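Local coordinates for malate dehydrogenase (Porphyromonas gingivalis, PDB 3FI9), which probably catalyses the reversible, NAD-dependent oxidation of malate to oxaloacetate, at residues Thr67-Ile70 with Lys71-Leu74; Thr201-Ile204 with Gly205-Lys208. One frame throughout, in Å; residues are numbered along the deposited sequence.

Interaction 1 of 2, residues Thr67-Ile70 with Lys71-Leu74; sequences TSDI and KEAL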
loop_
_atom_site.group_PDB
_atom_site.type_symbol
_atom_site.label_atom_id
_atom_site.label_comp_id
_atom_site.label_asym_id
_atom_site.label_seq_id
_atom_site.Cartn_x
_atom_site.Cartn_y
_atom_site.Cartn_z
ATOM N N THR A 67 -9.847 14.434 9.327
ATOM C CA THR A 67 -10.908 14.966 10.156
ATOM C C THR A 67 -11.966 13.910 10.456
ATOM O O THR A 67 -12.200 12.976 9.651
ATOM C CB THR A 67 -11.565 16.239 9.481
ATOM O OG1 THR A 67 -12.598 16.757 10.328
ATOM C CG2 THR A 67 -12.210 15.897 8.138
ATOM N N SER A 68 -12.596 14.049 11.625
ATOM C CA SER A 68 -13.783 13.246 11.979
ATOM C C SER A 68 -15.094 14.024 11.855
ATOM O O SER A 68 -16.146 13.544 12.314
ATOM C CB SER A 68 -13.674 12.688 13.392
ATOM O OG SER A 68 -12.552 11.855 13.475
ATOM N N ASP A 69 -15.019 15.192 11.226
ATOM C CA ASP A 69 -16.169 16.062 10.975
ATOM C C ASP A 69 -16.537 15.956 9.507
ATOM O O ASP A 69 -15.766 16.362 8.620
ATOM C CB ASP A 69 -15.848 17.531 11.290
ATOM C CG ASP A 69 -17.086 18.455 11.118
ATOM O OD1 ASP A 69 -17.847 18.655 12.089
ATOM O OD2 ASP A 69 -17.363 18.906 10.008
ATOM N N ILE A 70 -17.720 15.416 9.242
ATOM C CA ILE A 70 -18.099 15.183 7.867
ATOM C C ILE A 70 -18.239 16.450 7.042
ATOM O O ILE A 70 -17.932 16.428 5.891
ATOM C CB ILE A 70 -19.368 14.308 7.743
ATOM C CG1 ILE A 70 -19.569 13.945 6.270
ATOM C CG2 ILE A 70 -20.587 14.968 8.388
ATOM C CD1 ILE A 70 -18.614 12.800 5.847
ATOM N N LYS A 71 -18.734 17.549 7.624
ATOM C CA LYS A 71 -18.829 18.791 6.875
ATOM C C LYS A 71 -17.449 19.223 6.402
ATOM O O LYS A 71 -17.279 19.623 5.269
ATOM C CB LYS A 71 -19.458 19.943 7.692
ATOM C CG LYS A 71 -19.741 21.177 6.789
ATOM C CD LYS A 71 -20.284 22.408 7.551
ATOM C CE LYS A 71 -20.630 23.517 6.548
ATOM N NZ LYS A 71 -21.456 24.582 7.201
ATOM N N GLU A 72 -16.469 19.151 7.287
ATOM C CA GLU A 72 -15.112 19.564 6.919
ATOM C C GLU A 72 -14.529 18.711 5.793
ATOM O O GLU A 72 -13.933 19.233 4.837
ATOM C CB GLU A 72 -14.211 19.467 8.150
ATOM C CG GLU A 72 -14.441 20.606 9.113
ATOM C CD GLU A 72 -13.513 20.532 10.300
ATOM O OE1 GLU A 72 -12.795 19.507 10.424
ATOM O OE2 GLU A 72 -13.507 21.497 11.098
ATOM N N ALA A 73 -14.753 17.415 5.905
ATOM C CA ALA A 73 -14.252 16.392 4.971
ATOM C C ALA A 73 -14.873 16.537 3.586
ATOM O O ALA A 73 -14.190 16.418 2.569
ATOM C CB ALA A 73 -14.551 14.998 5.536
ATOM N N LEU A 74 -16.188 16.749 3.538
ATOM C CA LEU A 74 -16.846 16.862 2.220
ATOM C C LEU A 74 -16.800 18.262 1.603
ATOM O O LEU A 74 -16.976 18.440 0.396
ATOM C CB LEU A 74 -18.276 16.315 2.299
ATOM C CG LEU A 74 -18.372 14.811 2.593
ATOM C CD1 LEU A 74 -19.784 14.329 2.416
ATOM C CD2 LEU A 74 -17.437 14.052 1.670
#

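Interaction 2 of 2, residues Thr201-Ile204 with Gly205-Lys208; sequences TDLI and GTDK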
loop_
_atom_site.group_PDB
_atom_site.type_symbol
_atom_site.label_atom_id
_atom_site.label_comp_id
_atom_site.label_asym_id
_atom_site.label_seq_id
_atom_site.Cartn_x
_atom_site.Cartn_y
_atom_site.Cartn_z
ATOM N N THR A 201 -13.680 -20.565 -24.038
ATOM C CA THR A 201 -14.808 -21.470 -24.272
ATOM C C THR A 201 -14.383 -22.654 -25.147
ATOM O O THR A 201 -15.084 -23.660 -25.193
ATOM C CB THR A 201 -16.022 -20.754 -24.889
ATOM O OG1 THR A 201 -15.579 -19.960 -25.976
ATOM C CG2 THR A 201 -16.698 -19.821 -23.877
ATOM N N ASP A 202 -13.211 -22.559 -25.774
ATOM C CA ASP A 202 -12.610 -23.699 -26.461
ATOM C C ASP A 202 -11.898 -24.639 -25.506
ATOM O O ASP A 202 -11.516 -25.736 -25.886
ATOM C CB ASP A 202 -11.596 -23.248 -27.514
ATOM C CG ASP A 202 -12.245 -22.576 -28.715
ATOM O OD1 ASP A 202 -13.484 -22.562 -28.801
ATOM O OD2 ASP A 202 -11.508 -22.049 -29.573
ATOM N N LEU A 203 -11.678 -24.205 -24.265
ATOM C CA LEU A 203 -10.910 -25.030 -23.336
ATOM C C LEU A 203 -11.786 -25.693 -22.308
ATOM O O LEU A 203 -11.482 -26.794 -21.879
ATOM C CB LEU A 203 -9.797 -24.236 -22.635
ATOM C CG LEU A 203 -8.627 -23.816 -23.531
ATOM C CD1 LEU A 203 -7.805 -22.683 -22.872
ATOM C CD2 LEU A 203 -7.746 -25.007 -23.880
ATOM N N ILE A 204 -12.869 -25.023 -21.914
ATOM C CA ILE A 204 -13.783 -25.580 -20.901
ATOM C C ILE A 204 -14.421 -26.889 -21.382
ATOM O O ILE A 204 -14.986 -26.939 -22.471
ATOM C CB ILE A 204 -14.887 -24.554 -20.525
ATOM C CG1 ILE A 204 -14.298 -23.430 -19.655
ATOM C CG2 ILE A 204 -15.998 -25.209 -19.755
ATOM C CD1 ILE A 204 -15.227 -22.207 -19.511
ATOM N N GLY A 205 -14.334 -27.941 -20.567
ATOM C CA GLY A 205 -14.875 -29.253 -20.941
ATOM C C GLY A 205 -13.943 -30.102 -21.793
ATOM O O GLY A 205 -14.379 -31.087 -22.380
ATOM N N THR A 206 -12.670 -29.706 -21.893
ATOM C CA THR A 206 -11.647 -30.510 -22.551
ATOM C C THR A 206 -10.709 -31.079 -21.499
ATOM O O THR A 206 -10.839 -30.759 -20.301
ATOM C CB THR A 206 -10.799 -29.662 -23.548
ATOM O OG1 THR A 206 -10.116 -28.606 -22.847
ATOM C CG2 THR A 206 -11.693 -29.064 -24.662
ATOM N N ASP A 207 -9.745 -31.891 -21.931
ATOM C CA ASP A 207 -8.757 -32.459 -21.009
ATOM C C ASP A 207 -7.929 -31.394 -20.277
ATOM O O ASP A 207 -7.318 -31.678 -19.253
ATOM C CB ASP A 207 -7.796 -33.379 -21.754
ATOM C CG ASP A 207 -7.104 -32.681 -22.939
ATOM O OD1 ASP A 207 -7.671 -31.729 -23.524
ATOM O OD2 ASP A 207 -5.981 -33.091 -23.306
ATOM N N LYS A 208 -7.887 -30.186 -20.818
ATOM C CA LYS A 208 -7.096 -29.101 -20.225
ATOM C C LYS A 208 -7.848 -28.342 -19.127
ATOM O O LYS A 208 -7.247 -27.620 -18.319
ATOM C CB LYS A 208 -6.654 -28.130 -21.304
ATOM C CG LYS A 208 -5.277 -28.433 -21.852
ATOM C CD LYS A 208 -5.342 -28.879 -23.282
ATOM C CE LYS A 208 -5.244 -27.677 -24.203
ATOM N NZ LYS A 208 -5.408 -28.063 -25.638
#

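Interaction 1 of 2, residues Thr67-Ile70 with Lys71-Leu74
Here D69 caps the N-terminus of a short helix, and T67 meets E72 beside it, where strand 65-67, at the edge of the Rossmann-type sheet, turns into helix 70-74. D69 OD2 accepts from E72 N at 2.9 Å through the lone pair pointing away from OD1. With CG of D69 anti to the backbone N (chi1 -176°), OD2 is carried to that amide at the start of the helix; an acidic cap also probably suits the positive end of the helix dipole. The hydroxyl of T67 does double duty. T67 OG1 accepts from D69 N at 3.0 Å, closing an ST turn, and donates to E72 OE1 at 2.8 Å, reaching that oxygen on its anti side and 22° off the carboxylate plane. Threonine can do both and still offer a methyl inward, T67 CG2 lying 3.6 Å from A73 CB; the small alanine fits this buried spot, where it also touches Y40. The D69 and E72 carboxylates are turned 51° against each other, their like charges probably tempered by these bonds. S68 OG hydrogen-bonds to D41 O; D41 is a predicted NAD contact. The first helical turn is fixed by A73 N to D69 O and L74 N to I70 O, and beside the latter bond I70 CD1 rests 3.8 Å from L74 CG.

Interaction 2 of 2, residues Thr201-Ile204 with Gly205-Lys208
The flat peptide group of L203 and I204 receives two donors from T206 at its carbonyl oxygen, both displaced toward the same face. T206 N lies 3.1 Å from L203 O, 37° above the carbonyl plane. It sits on the I204 N side of the C=O, while T206 OG1 lies on the L203 CA side. The hydroxyl bond, T206 OG1 to L203 O, is very short at 2.5 Å, a value to be read with some caution. If that length is real, main chain and side chain of T206 both hold L203 O. What makes this possible is the first torsion of T206, 61°, which folds OG1 back between its own N and carbonyl carbon; the methyl CG2 is then directed along the loop to lie 3.6 Å from D202 O. Threonine suits the place because one small side chain supplies both a donor and an apolar branch. T206 OG1 also takes a weak, long bond from K208 N at 3.4 Å.

Beyond these polar bonds, L203 CD2 touches K208 CE at 3.7 Å. The lysine is bent at chi2 and chi3, and these bends lay its methylene part obliquely across L203. F166 of helix 153-166 contacts both side chains, and H165 holds K208 O, which fastens this surface loop to the body of the domain. I204 turns the other way, onto A190 and L209. G205 has positive phi (84°), a conformation in which a CB would collide with I204 O. It takes the third position of the type II beta turn L203 to T206, and G205 and T206 together face L209: the classic pairing of this turn with a G1 beta bulge.

In the fold
Interactions 1 and 2 lie on opposite sides of the chain's centre, their own centres 53 Å apart and their nearest atoms about 42 Å apart. Interaction 1 comes first along the chain, in the NAD-binding region, where it joins edge strand 65-67 of the large sheet to helix 70-74; the T67 side chain is about 9 Å from those of A16 and D41, predicted NAD contacts. The 201-208 turn follows in the C-terminal alpha/beta region, between strand 198-199 and helix 211-222, away from the annotated sites. They share no helix or strand. Interaction 1 starts a helix and interaction 2 turns a surface loop, each within its own half of the two-part dehydrogenase fold.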